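Local atomic coordinates of Lpg2148(MvcA) (Legionella pneumophila subsp. pneumophila str. Philadelphia 1, PDB entry 6K11), a protein that probably acts as a deamidase-type effector that removes ubiquitin from the host ubiquitin-conjugating enzyme UBE2N and so regulates its activity. Residues Phe143-Asn151 with Phe162-Phe170; Lys152-Leu160 with Leu172-Phe183. One frame throughout, in Å; residues are numbered along the deposited sequence.

Contact 1 (Phe143-Asn151 with Phe162-Phe170)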
ATOM      1  N   PHE A 143       3.857  29.720   9.288  1.00 60.55           N
ATOM      2  CA  PHE A 143       3.568  28.320   9.582  1.00 58.69           C
ATOM      3  C   PHE A 143       2.075  28.081   9.407  1.00 57.40           C
ATOM      4  O   PHE A 143       1.260  28.615  10.166  1.00 58.56           O
ATOM      5  CB  PHE A 143       4.018  27.934  10.990  1.00 58.11           C
ATOM      6  CG  PHE A 143       3.729  26.497  11.340  1.00 55.28           C
ATOM      7  CD1 PHE A 143       4.480  25.470  10.784  1.00 49.70           C
ATOM      8  CD2 PHE A 143       2.697  26.174  12.209  1.00 50.81           C
ATOM      9  CE1 PHE A 143       4.218  24.143  11.092  1.00 49.88           C
ATOM     10  CE2 PHE A 143       2.425  24.847  12.524  1.00 51.17           C
ATOM     11  CZ  PHE A 143       3.184  23.829  11.967  1.00 48.00           C
ATOM     12  N   ASN A 144       1.730  27.283   8.408  1.00 55.76           N
ATOM     13  CA  ASN A 144       0.360  26.827   8.187  1.00 56.87           C
ATOM     14  C   ASN A 144       0.341  25.318   8.359  1.00 56.35           C
ATOM     15  O   ASN A 144       0.865  24.592   7.491  1.00 55.15           O
ATOM     16  CB  ASN A 144      -0.122  27.222   6.792  1.00 60.54           C
ATOM     17  CG  ASN A 144      -1.587  26.913   6.568  1.00 61.10           C
ATOM     18  OD1 ASN A 144      -2.215  26.183   7.337  1.00 65.19           O
ATOM     19  ND2 ASN A 144      -2.141  27.468   5.498  1.00 63.74           N
ATOM     20  N   PRO A 145      -0.233  24.799   9.448  1.00 57.85           N
ATOM     21  CA  PRO A 145      -0.207  23.342   9.671  1.00 56.92           C
ATOM     22  C   PRO A 145      -0.938  22.547   8.605  1.00 57.33           C
ATOM     23  O   PRO A 145      -0.680  21.346   8.467  1.00 53.75           O
ATOM     24  CB  PRO A 145      -0.876  23.181  11.042  1.00 53.79           C
ATOM     25  CG  PRO A 145      -1.660  24.450  11.242  1.00 57.38           C
ATOM     26  CD  PRO A 145      -0.894  25.525  10.545  1.00 55.46           C
ATOM     27  N   GLU A 146      -1.835  23.176   7.846  1.00 57.90           N
ATOM     28  CA  GLU A 146      -2.547  22.489   6.776  1.00 61.57           C
ATOM     29  C   GLU A 146      -1.690  22.276   5.535  1.00 60.31           C
ATOM     30  O   GLU A 146      -1.984  21.370   4.746  1.00 62.44           O
ATOM     31  CB  GLU A 146      -3.802  23.278   6.401  1.00 62.66           C
ATOM     32  CG  GLU A 146      -4.683  23.634   7.589  1.00 66.33           C
ATOM     33  CD  GLU A 146      -5.609  22.500   7.983  1.00 71.95           C
ATOM     34  OE1 GLU A 146      -6.168  21.841   7.078  1.00 75.59           O
ATOM     35  OE2 GLU A 146      -5.776  22.262   9.199  1.00 77.76           O
ATOM     36  N   THR A 147      -0.641  23.082   5.345  1.00 59.84           N
ATOM     37  CA  THR A 147       0.202  23.000   4.158  1.00 58.72           C
ATOM     38  C   THR A 147       1.636  22.573   4.441  1.00 57.34           C
ATOM     39  O   THR A 147       2.329  22.153   3.507  1.00 56.02           O
ATOM     40  CB  THR A 147       0.233  24.354   3.426  1.00 59.82           C
ATOM     41  OG1 THR A 147       0.630  25.384   4.337  1.00 62.37           O
ATOM     42  CG2 THR A 147      -1.144  24.692   2.865  1.00 63.32           C
ATOM     43  N   ALA A 148       2.096  22.667   5.685  1.00 56.47           N
ATOM     44  CA  ALA A 148       3.485  22.360   6.000  1.00 51.79           C
ATOM     45  C   ALA A 148       3.813  20.913   5.648  1.00 49.09           C
ATOM     46  O   ALA A 148       2.946  20.032   5.665  1.00 49.09           O
ATOM     47  CB  ALA A 148       3.758  22.622   7.486  1.00 49.70           C
ATOM     48  N   VAL A 149       5.082  20.668   5.316  1.00 45.96           N
ATOM     49  CA  VAL A 149       5.501  19.315   4.966  1.00 49.87           C
ATOM     50  C   VAL A 149       5.338  18.400   6.171  1.00 47.75           C
ATOM     51  O   VAL A 149       5.661  18.764   7.309  1.00 47.18           O
ATOM     52  CB  VAL A 149       6.950  19.300   4.449  1.00 51.86           C
ATOM     53  CG1 VAL A 149       7.393  17.866   4.119  1.00 51.06           C
ATOM     54  CG2 VAL A 149       7.082  20.191   3.226  1.00 52.08           C
ATOM     55  N   LYS A 150       4.834  17.201   5.919  1.00 44.33           N
ATOM     56  CA  LYS A 150       4.513  16.262   6.978  1.00 43.70           C
ATOM     57  C   LYS A 150       5.751  15.468   7.414  1.00 41.74           C
ATOM     58  O   LYS A 150       6.754  15.371   6.698  1.00 38.00           O
ATOM     59  CB  LYS A 150       3.397  15.322   6.505  1.00 43.15           C
ATOM     60  CG  LYS A 150       2.105  16.059   6.126  1.00 45.02           C
ATOM     61  CD  LYS A 150       1.022  15.088   5.635  1.00 50.67           C
ATOM     62  CE  LYS A 150       0.373  15.594   4.350  1.00 53.78           C
ATOM     63  NZ  LYS A 150      -1.104  15.467   4.406  1.00 61.72           N
ATOM     64  N   ASN A 151       5.661  14.895   8.620  1.00 38.09           N
ATOM     65  CA  ASN A 151       6.713  14.064   9.227  1.00 36.18           C
ATOM     66  C   ASN A 151       7.981  14.873   9.504  1.00 37.90           C
ATOM     67  O   ASN A 151       9.102  14.441   9.213  1.00 35.28           O
ATOM     68  CB  ASN A 151       7.028  12.818   8.395  1.00 36.84           C
ATOM     69  CG  ASN A 151       7.625  11.693   9.247  1.00 42.35           C
ATOM     70  OD1 ASN A 151       7.404  11.635  10.465  1.00 38.40           O
ATOM     71  ND2 ASN A 151       8.378  10.795   8.611  1.00 41.54           N
ATOM     72  N   PHE A 162       5.097  18.385  16.370  1.00 33.81           N
ATOM     73  CA  PHE A 162       5.405  17.304  15.449  1.00 32.37           C
ATOM     74  C   PHE A 162       4.171  17.132  14.580  1.00 37.14           C
ATOM     75  O   PHE A 162       3.056  17.028  15.105  1.00 36.91           O
ATOM     76  CB  PHE A 162       5.761  16.002  16.190  1.00 31.44           C
ATOM     77  CG  PHE A 162       5.794  14.776  15.310  1.00 35.22           C
ATOM     78  CD1 PHE A 162       6.559  14.754  14.145  1.00 35.14           C
ATOM     79  CD2 PHE A 162       5.081  13.642  15.662  1.00 35.05           C
ATOM     80  CE1 PHE A 162       6.595  13.616  13.329  1.00 35.62           C
ATOM     81  CE2 PHE A 162       5.108  12.493  14.862  1.00 38.72           C
ATOM     82  CZ  PHE A 162       5.866  12.479  13.688  1.00 35.73           C
ATOM     83  N   ILE A 163       4.359  17.187  13.258  1.00 36.61           N
ATOM     84  CA  ILE A 163       3.311  16.856  12.296  1.00 37.00           C
ATOM     85  C   ILE A 163       3.602  15.457  11.788  1.00 38.44           C
ATOM     86  O   ILE A 163       4.672  15.225  11.212  1.00 37.13           O
ATOM     87  CB  ILE A 163       3.270  17.851  11.126  1.00 39.04           C
ATOM     88  CG1 ILE A 163       2.978  19.259  11.615  1.00 38.87           C
ATOM     89  CG2 ILE A 163       2.235  17.389  10.076  1.00 40.62           C
ATOM     90  CD1 ILE A 163       2.907  20.282  10.498  1.00 46.72           C
ATOM     91  N   ASP A 164       2.672  14.518  11.996  1.00 37.92           N
ATOM     92  CA  ASP A 164       2.962  13.140  11.649  1.00 37.02           C
ATOM     93  C   ASP A 164       2.623  12.855  10.179  1.00 39.71           C
ATOM     94  O   ASP A 164       2.251  13.747   9.410  1.00 39.65           O
ATOM     95  CB  ASP A 164       2.257  12.181  12.617  1.00 38.91           C
ATOM     96  CG  ASP A 164       0.759  11.995  12.340  1.00 42.64           C
ATOM     97  OD1 ASP A 164       0.138  12.735  11.536  1.00 42.19           O
ATOM     98  OD2 ASP A 164       0.184  11.101  13.002  1.00 41.23           O
ATOM     99  N   LYS A 165       2.785  11.581   9.794  1.00 41.51           N
ATOM    100  CA  LYS A 165       2.590  11.142   8.409  1.00 44.47           C
ATOM    101  C   LYS A 165       1.210  11.524   7.874  1.00 48.69           C
ATOM    102  O   LYS A 165       1.071  11.868   6.695  1.00 51.57           O
ATOM    103  CB  LYS A 165       2.805   9.623   8.311  1.00 46.32           C
ATOM    104  CG  LYS A 165       1.670   8.793   8.899  1.00 49.73           C
ATOM    105  CD  LYS A 165       2.056   7.353   9.226  1.00 54.05           C
ATOM    106  CE  LYS A 165       1.146   6.814  10.327  1.00 50.49           C
ATOM    107  NZ  LYS A 165       0.909   5.357  10.268  1.00 57.46           N
ATOM    108  N   MET A 166       0.183  11.486   8.723  1.00 44.41           N
ATOM    109  CA  MET A 166      -1.176  11.820   8.312  1.00 46.73           C
ATOM    110  C   MET A 166      -1.485  13.306   8.408  1.00 48.72           C
ATOM    111  O   MET A 166      -2.577  13.725   8.012  1.00 49.21           O
ATOM    112  CB  MET A 166      -2.176  11.029   9.150  1.00 44.92           C
ATOM    113  CG  MET A 166      -1.861   9.540   9.204  1.00 52.38           C
ATOM    114  SD  MET A 166      -2.418   8.656   7.730  1.00 59.25           S
ATOM    115  CE  MET A 166      -1.068   8.834   6.565  1.00 54.39           C
ATOM    116  N   GLY A 167      -0.556  14.112   8.911  1.00 47.74           N
ATOM    117  CA  GLY A 167      -0.822  15.520   9.122  1.00 45.39           C
ATOM    118  C   GLY A 167      -1.406  15.867  10.474  1.00 42.19           C
ATOM    119  O   GLY A 167      -1.830  17.009  10.669  1.00 45.83           O
ATOM    120  N   ASN A 168      -1.464  14.916  11.402  1.00 43.54           N
ATOM    121  CA  ASN A 168      -1.881  15.203  12.769  1.00 41.37           C
ATOM    122  C   ASN A 168      -0.856  16.094  13.457  1.00 41.90           C
ATOM    123  O   ASN A 168       0.352  15.851  13.375  1.00 39.54           O
ATOM    124  CB  ASN A 168      -2.026  13.910  13.567  1.00 41.23           C
ATOM    125  CG  ASN A 168      -3.110  12.994  13.024  1.00 47.65           C
ATOM    126  OD1 ASN A 168      -4.244  13.423  12.779  1.00 43.83           O
ATOM    127  ND2 ASN A 168      -2.771  11.712  12.854  1.00 46.67           N
ATOM    128  N   LEU A 169      -1.338  17.108  14.173  1.00 42.63           N
ATOM    129  CA  LEU A 169      -0.474  18.117  14.779  1.00 37.88           C
ATOM    130  C   LEU A 169      -0.351  17.834  16.272  1.00 39.43           C
ATOM    131  O   LEU A 169      -1.337  17.928  17.012  1.00 37.49           O
ATOM    132  CB  LEU A 169      -1.039  19.511  14.516  1.00 41.64           C
ATOM    133  CG  LEU A 169      -0.304  20.735  15.040  1.00 42.60           C
ATOM    134  CD1 LEU A 169       0.954  20.974  14.230  1.00 41.32           C
ATOM    135  CD2 LEU A 169      -1.225  21.949  14.973  1.00 40.66           C
ATOM    136  N   PHE A 170       0.856  17.491  16.720  1.00 36.99           N
ATOM    137  CA  PHE A 170       1.101  17.148  18.114  1.00 32.31           C
ATOM    138  C   PHE A 170       1.902  18.266  18.757  1.00 37.69           C
ATOM    139  O   PHE A 170       3.030  18.548  18.329  1.00 35.54           O
ATOM    140  CB  PHE A 170       1.856  15.826  18.249  1.00 32.68           C
ATOM    141  CG  PHE A 170       1.079  14.620  17.787  1.00 36.36           C
ATOM    142  CD1 PHE A 170       1.129  14.222  16.460  1.00 37.51           C
ATOM    143  CD2 PHE A 170       0.326  13.871  18.687  1.00 35.83           C
ATOM    144  CE1 PHE A 170       0.422  13.108  16.029  1.00 38.03           C
ATOM    145  CE2 PHE A 170      -0.396  12.752  18.263  1.00 35.68           C
ATOM    146  CZ  PHE A 170      -0.330  12.369  16.923  1.00 40.19           C
TER

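Contact 2 (Lys152-Leu160 with Leu172-Phe183)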
ATOM      1  N   LYS A 152       7.790  16.051  10.098  1.00 36.62           N
ATOM      2  CA  LYS A 152       8.883  16.896  10.552  1.00 38.04           C
ATOM      3  C   LYS A 152       8.516  17.475  11.914  1.00 38.92           C
ATOM      4  O   LYS A 152       7.334  17.584  12.261  1.00 35.48           O
ATOM      5  CB  LYS A 152       9.171  18.042   9.567  1.00 37.85           C
ATOM      6  CG  LYS A 152       9.666  17.593   8.187  1.00 42.94           C
ATOM      7  CD  LYS A 152       9.911  18.797   7.281  1.00 43.39           C
ATOM      8  CE  LYS A 152      10.562  18.382   5.956  1.00 51.67           C
ATOM      9  NZ  LYS A 152      10.834  19.556   5.064  1.00 47.37           N
ATOM     10  N   ILE A 153       9.536  17.827  12.691  1.00 36.13           N
ATOM     11  CA  ILE A 153       9.336  18.607  13.911  1.00 34.65           C
ATOM     12  C   ILE A 153       9.491  20.078  13.566  1.00 37.51           C
ATOM     13  O   ILE A 153      10.408  20.452  12.828  1.00 36.45           O
ATOM     14  CB  ILE A 153      10.328  18.178  15.004  1.00 33.28           C
ATOM     15  CG1 ILE A 153      10.007  16.763  15.476  1.00 34.16           C
ATOM     16  CG2 ILE A 153      10.296  19.179  16.169  1.00 33.88           C
ATOM     17  CD1 ILE A 153      11.049  16.172  16.393  1.00 37.97           C
ATOM     18  N   TYR A 154       8.588  20.913  14.084  1.00 35.43           N
ATOM     19  CA  TYR A 154       8.563  22.344  13.796  1.00 35.49           C
ATOM     20  C   TYR A 154       8.752  23.138  15.082  1.00 38.74           C
ATOM     21  O   TYR A 154       8.007  22.948  16.048  1.00 34.01           O
ATOM     22  CB  TYR A 154       7.247  22.745  13.118  1.00 34.77           C
ATOM     23  CG  TYR A 154       7.166  22.244  11.688  1.00 39.86           C
ATOM     24  CD1 TYR A 154       7.655  23.010  10.638  1.00 40.49           C
ATOM     25  CD2 TYR A 154       6.641  20.990  11.397  1.00 41.36           C
ATOM     26  CE1 TYR A 154       7.614  22.548   9.320  1.00 40.40           C
ATOM     27  CE2 TYR A 154       6.590  20.521  10.089  1.00 41.67           C
ATOM     28  CZ  TYR A 154       7.076  21.307   9.057  1.00 44.35           C
ATOM     29  OH  TYR A 154       7.030  20.836   7.758  1.00 46.78           O
ATOM     30  N   LEU A 155       9.731  24.040  15.087  1.00 37.12           N
ATOM     31  CA  LEU A 155       9.994  24.908  16.232  1.00 35.57           C
ATOM     32  C   LEU A 155       9.598  26.333  15.867  1.00 40.13           C
ATOM     33  O   LEU A 155      10.209  26.955  14.991  1.00 39.04           O
ATOM     34  CB  LEU A 155      11.460  24.839  16.659  1.00 37.29           C
ATOM     35  CG  LEU A 155      11.894  25.883  17.700  1.00 39.30           C
ATOM     36  CD1 LEU A 155      11.158  25.661  19.040  1.00 35.92           C
ATOM     37  CD2 LEU A 155      13.404  25.815  17.892  1.00 37.86           C
ATOM     38  N   LEU A 156       8.579  26.845  16.545  1.00 38.39           N
ATOM     39  CA  LEU A 156       8.106  28.209  16.394  1.00 42.18           C
ATOM     40  C   LEU A 156       8.581  29.032  17.584  1.00 42.93           C
ATOM     41  O   LEU A 156       9.134  28.495  18.552  1.00 38.61           O
ATOM     42  CB  LEU A 156       6.575  28.251  16.300  1.00 43.36           C
ATOM     43  CG  LEU A 156       5.833  27.871  15.019  1.00 48.99           C
ATOM     44  CD1 LEU A 156       6.274  26.528  14.465  1.00 48.08           C
ATOM     45  CD2 LEU A 156       4.333  27.864  15.298  1.00 52.67           C
ATOM     46  N   GLU A 157       8.340  30.349  17.512  1.00 43.80           N
ATOM     47  CA  GLU A 157       8.615  31.211  18.662  1.00 45.46           C
ATOM     48  C   GLU A 157       7.919  30.703  19.918  1.00 46.45           C
ATOM     49  O   GLU A 157       8.464  30.813  21.022  1.00 47.27           O
ATOM     50  CB  GLU A 157       8.168  32.654  18.388  1.00 46.40           C
ATOM     51  CG  GLU A 157       8.926  33.367  17.292  1.00 51.46           C
ATOM     52  CD  GLU A 157       8.117  33.453  16.018  1.00 55.59           C
ATOM     53  OE1 GLU A 157       7.444  32.449  15.684  1.00 55.96           O
ATOM     54  OE2 GLU A 157       8.139  34.515  15.359  1.00 62.20           O
ATOM     55  N   ASN A 158       6.705  30.157  19.780  1.00 44.62           N
ATOM     56  CA  ASN A 158       5.901  29.837  20.953  1.00 46.43           C
ATOM     57  C   ASN A 158       5.308  28.434  20.944  1.00 46.04           C
ATOM     58  O   ASN A 158       4.470  28.130  21.803  1.00 44.83           O
ATOM     59  CB  ASN A 158       4.772  30.857  21.122  1.00 47.28           C
ATOM     60  CG  ASN A 158       4.034  31.145  19.833  1.00 52.88           C
ATOM     61  OD1 ASN A 158       4.061  30.357  18.880  1.00 53.86           O
ATOM     62  ND2 ASN A 158       3.362  32.295  19.795  1.00 61.57           N
ATOM     63  N   LYS A 159       5.716  27.572  20.018  1.00 38.86           N
ATOM     64  CA  LYS A 159       5.193  26.213  19.960  1.00 39.82           C
ATOM     65  C   LYS A 159       6.299  25.294  19.454  1.00 38.80           C
ATOM     66  O   LYS A 159       7.170  25.716  18.691  1.00 36.78           O
ATOM     67  CB  LYS A 159       3.954  26.124  19.054  1.00 43.38           C
ATOM     68  CG  LYS A 159       2.720  26.908  19.539  1.00 47.39           C
ATOM     69  CD  LYS A 159       1.765  26.013  20.338  1.00 47.97           C
ATOM     70  CE  LYS A 159       0.507  26.759  20.820  1.00 46.27           C
ATOM     71  NZ  LYS A 159       0.297  27.995  20.032  1.00 53.40           N
ATOM     72  N   LEU A 160       6.292  24.057  19.938  1.00 36.87           N
ATOM     73  CA  LEU A 160       7.140  22.978  19.437  1.00 34.50           C
ATOM     74  C   LEU A 160       6.187  21.865  19.023  1.00 35.72           C
ATOM     75  O   LEU A 160       5.508  21.285  19.878  1.00 32.02           O
ATOM     76  CB  LEU A 160       8.134  22.499  20.499  1.00 35.53           C
ATOM     77  CG  LEU A 160       9.060  21.341  20.110  1.00 33.70           C
ATOM     78  CD1 LEU A 160      10.020  21.775  18.989  1.00 34.24           C
ATOM     79  CD2 LEU A 160       9.838  20.850  21.308  1.00 35.79           C
ATOM     80  N   LEU A 172       4.288  19.261  21.467  1.00 31.19           N
ATOM     81  CA  LEU A 172       5.258  18.440  22.182  1.00 33.52           C
ATOM     82  C   LEU A 172       5.447  18.864  23.644  1.00 31.46           C
ATOM     83  O   LEU A 172       6.182  18.185  24.370  1.00 34.41           O
ATOM     84  CB  LEU A 172       6.606  18.455  21.451  1.00 32.50           C
ATOM     85  CG  LEU A 172       6.634  17.730  20.101  1.00 32.53           C
ATOM     86  CD1 LEU A 172       8.084  17.549  19.612  1.00 32.10           C
ATOM     87  CD2 LEU A 172       5.930  16.369  20.215  1.00 28.59           C
ATOM     88  N   GLY A 173       4.789  19.925  24.108  1.00 35.93           N
ATOM     89  CA  GLY A 173       4.746  20.184  25.537  1.00 34.69           C
ATOM     90  C   GLY A 173       5.238  21.529  26.049  1.00 37.71           C
ATOM     91  O   GLY A 173       4.582  22.155  26.889  1.00 36.61           O
ATOM     92  N   PRO A 174       6.414  21.984  25.606  1.00 41.24           N
ATOM     93  CA  PRO A 174       6.991  23.216  26.178  1.00 39.19           C
ATOM     94  C   PRO A 174       6.101  24.441  25.995  1.00 41.18           C
ATOM     95  O   PRO A 174       5.451  24.610  24.964  1.00 39.58           O
ATOM     96  CB  PRO A 174       8.309  23.373  25.410  1.00 39.17           C
ATOM     97  CG  PRO A 174       8.689  21.986  25.033  1.00 37.24           C
ATOM     98  CD  PRO A 174       7.372  21.306  24.712  1.00 40.52           C
ATOM     99  N   GLY A 175       6.101  25.323  27.006  1.00 41.02           N
ATOM    100  CA  GLY A 175       5.317  26.541  26.942  1.00 40.95           C
ATOM    101  C   GLY A 175       6.009  27.626  26.125  1.00 41.50           C
ATOM    102  O   GLY A 175       7.147  27.478  25.682  1.00 43.56           O
ATOM    103  N   LYS A 176       5.302  28.754  25.955  1.00 41.91           N
ATOM    104  CA  LYS A 176       5.785  29.826  25.074  1.00 46.97           C
ATOM    105  C   LYS A 176       7.172  30.330  25.476  1.00 46.37           C
ATOM    106  O   LYS A 176       8.035  30.551  24.616  1.00 45.17           O
ATOM    107  CB  LYS A 176       4.801  30.995  25.065  1.00 46.91           C
ATOM    108  CG  LYS A 176       5.351  32.258  24.404  1.00 46.49           C
ATOM    109  CD  LYS A 176       4.257  33.018  23.648  1.00 51.02           C
ATOM    110  CE  LYS A 176       4.667  34.445  23.320  1.00 55.02           C
ATOM    111  NZ  LYS A 176       4.212  35.407  24.367  1.00 61.84           N
ATOM    112  N   LYS A 177       7.403  30.532  26.772  1.00 43.90           N
ATOM    113  CA  LYS A 177       8.702  31.032  27.219  1.00 44.68           C
ATOM    114  C   LYS A 177       9.843  30.112  26.795  1.00 45.12           C
ATOM    115  O   LYS A 177      10.895  30.581  26.340  1.00 44.40           O
ATOM    116  CB  LYS A 177       8.693  31.201  28.735  1.00 50.77           C
ATOM    117  CG  LYS A 177       9.964  31.790  29.318  1.00 50.03           C
ATOM    118  CD  LYS A 177       9.650  32.496  30.635  1.00 47.62           C
ATOM    119  CE  LYS A 177      10.890  33.144  31.229  1.00 49.08           C
ATOM    120  NZ  LYS A 177      10.531  34.131  32.298  1.00 44.00           N
ATOM    121  N   LYS A 178       9.661  28.803  26.956  1.00 42.89           N
ATOM    122  CA  LYS A 178      10.723  27.846  26.651  1.00 44.20           C
ATOM    123  C   LYS A 178      10.948  27.717  25.146  1.00 45.37           C
ATOM    124  O   LYS A 178      12.097  27.637  24.688  1.00 43.52           O
ATOM    125  CB  LYS A 178      10.379  26.479  27.252  1.00 43.03           C
ATOM    126  CG  LYS A 178      11.306  25.352  26.822  1.00 39.81           C
ATOM    127  CD  LYS A 178      12.739  25.633  27.210  1.00 47.83           C
ATOM    128  CE  LYS A 178      13.558  24.349  27.218  1.00 48.56           C
ATOM    129  NZ  LYS A 178      14.958  24.582  27.678  1.00 52.42           N
ATOM    130  N   CYS A 179       9.862  27.669  24.367  1.00 46.28           N
ATOM    131  CA  CYS A 179       9.981  27.648  22.912  1.00 38.11           C
ATOM    132  C   CYS A 179      10.743  28.865  22.410  1.00 43.30           C
ATOM    133  O   CYS A 179      11.613  28.751  21.539  1.00 38.50           O
ATOM    134  CB  CYS A 179       8.601  27.597  22.273  1.00 43.12           C
ATOM    135  SG  CYS A 179       7.775  26.039  22.550  1.00 39.95           S
ATOM    136  N   THR A 180      10.398  30.049  22.932  1.00 42.53           N
ATOM    137  CA  THR A 180      11.115  31.265  22.560  1.00 42.16           C
ATOM    138  C   THR A 180      12.606  31.121  22.831  1.00 43.09           C
ATOM    139  O   THR A 180      13.444  31.531  22.014  1.00 45.21           O
ATOM    140  CB  THR A 180      10.545  32.465  23.320  1.00 44.52           C
ATOM    141  OG1 THR A 180       9.185  32.688  22.922  1.00 43.62           O
ATOM    142  CG2 THR A 180      11.351  33.726  23.017  1.00 43.80           C
ATOM    143  N   GLN A 181      12.956  30.514  23.962  1.00 42.41           N
ATOM    144  CA  GLN A 181      14.364  30.328  24.292  1.00 41.52           C
ATOM    145  C   GLN A 181      15.052  29.387  23.305  1.00 44.99           C
ATOM    146  O   GLN A 181      16.127  29.698  22.777  1.00 42.85           O
ATOM    147  CB  GLN A 181      14.475  29.814  25.725  1.00 45.78           C
ATOM    148  CG  GLN A 181      15.889  29.613  26.202  1.00 46.99           C
ATOM    149  CD  GLN A 181      16.385  28.235  25.880  1.00 43.80           C
ATOM    150  OE1 GLN A 181      15.693  27.250  26.128  1.00 49.37           O
ATOM    151  NE2 GLN A 181      17.583  28.147  25.310  1.00 43.55           N
ATOM    152  N   LEU A 182      14.459  28.215  23.062  1.00 41.91           N
ATOM    153  CA  LEU A 182      15.034  27.271  22.103  1.00 40.10           C
ATOM    154  C   LEU A 182      15.104  27.880  20.712  1.00 35.95           C
ATOM    155  O   LEU A 182      16.075  27.659  19.976  1.00 41.79           O
ATOM    156  CB  LEU A 182      14.195  25.985  22.059  1.00 42.96           C
ATOM    157  CG  LEU A 182      14.200  25.049  23.260  1.00 38.62           C
ATOM    158  CD1 LEU A 182      13.061  24.015  23.142  1.00 43.30           C
ATOM    159  CD2 LEU A 182      15.542  24.363  23.379  1.00 35.32           C
ATOM    160  N   PHE A 183      14.075  28.648  20.336  1.00 38.39           N
ATOM    161  CA  PHE A 183      14.026  29.267  19.014  1.00 41.96           C
ATOM    162  C   PHE A 183      15.230  30.177  18.799  1.00 43.58           C
ATOM    163  O   PHE A 183      15.912  30.101  17.767  1.00 41.96           O
ATOM    164  CB  PHE A 183      12.714  30.038  18.871  1.00 41.63           C
ATOM    165  CG  PHE A 183      12.515  30.712  17.537  1.00 44.15           C
ATOM    166  CD1 PHE A 183      12.975  32.002  17.320  1.00 45.68           C
ATOM    167  CD2 PHE A 183      11.824  30.076  16.519  1.00 43.50           C
ATOM    168  CE1 PHE A 183      12.770  32.636  16.109  1.00 47.42           C
ATOM    169  CE2 PHE A 183      11.612  30.706  15.305  1.00 47.63           C
ATOM    170  CZ  PHE A 183      12.086  31.992  15.103  1.00 47.98           C
TER
HETATM  171  O   HOH W   1       3.861  26.570  23.916  1.00 43.73           O
HETATM  172  O   HOH W   2       4.935  23.414  22.570  1.00 37.46           O

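Contact 1 (Phe143-Asn151 with Phe162-Phe170)
I163 turns from the end of strand 160-163 toward the 143-151 loop, and its two branches divide the loop between them. At CB the side chain forks: CG2 lies against the backbone of K150, 4.0 Å from its CA, while CG1, beside the backbone N (chi1 -61°), runs out in an extended chain to CD1. That terminal methyl sits 3.8 Å from CZ of the F143 ring, approaching it obliquely, and 3.9 Å from A148 CB. L169 widens the apolar patch, with CD1 at the edge of the F143 ring and CD2 beside P145 CB.

K150 is draped over the type I turn from D164 to G167, its CB 3.5 Å from D164 O and its CD 3.4 Å from K165 O. N151 N gives I163 O a weak hydrogen bond, 2.8 Å long but bent to 126°. The N151 side chain runs alongside F162, where OD1 lies in the plane of the ring, 3.6 Å from CE1, while ND2 is bound by D130 O. The hairpin is of the 3:5 type, a type I turn followed by a G1 beta bulge at G167, and the D164 carboxylate stiffens it: OD2 accepts N168 ND2 on its syn side at 3.0 Å, and OD1 takes N168 N. The contact thus has two halves, an apolar one around I163 CD1 and one in which the K150 methylenes and N151 lie on the turn and on F162, with one weak, bent backbone bond; the positive charge of K150 probably makes the approach of its methylenes to the turn carbonyls more favourable.

Contact 2 (Lys152-Leu160 with Leu172-Phe183)
F183 extends its ring anti to the backbone N (chi1 -179°), and E157 sets CG beside its own N (chi1 -65°), so that the glutamate methylene comes to rest over the middle of the ring. This CH-pi contact puts E157 CG 4.0 Å from the F183 centroid. The carboxylate lies nearly parallel to the ring, with OE1 bound by N140 N, and L155 O meets the ring edge in its plane. T180 OG1 stands 2.8 Å from E157 O and 3.0 Å from K176 O, two acceptors competing for one hydroxyl proton.

C179 fits its CB and SG against the 156-159 turn, SG 3.5 Å from K159 C, while L155 CD2 reaches F183 CA at 3.7 Å. Toward the start of 172-183, L160 CG packs 3.9 Å from L172 CD1, and CD2 extends to the ring of P174. The backbone joins here too: L172 N donates an almost straight 2.8 Å bond to L160 O. One water donates to both N158 O and P174 O; a second accepts from L160 N and lies within hydrogen-bonding distance of P174 O, so the pair bridges this carbonyl, just before the helix, to N158 and L160.

The helix begins after G175 at the N-cap position; the axes of segments 176-183 and 152-155 make an angle of 100° and approach to 10.3 Å. The helix thus packs nearly at right angles against the turn end of the hairpin of strands 152-155 and 160-163, within the alpha/beta insertion domain of MvcA.

Overall arrangement
After strand 134-137 the chain enters the 143-151 loop, runs out along strand 152-155, turns back into strand 160-163, reverses again into strand 169-171 and then continues into helix 176-185. Contact 1 closes the path from the loop to the second reversal; contact 2 closes that from the first hairpin to the helix. Their segments alternate along the chain, so the two closures cross rather than nest. Strands 152-155 and 160-163, neighbours in one mixed sheet, join them: K152 O faces I163 N, Y154 OH bonds to V149 O, and the Y154 ring meets that of F143. Loop, sheet and helix of the insertion domain are thereby tied together.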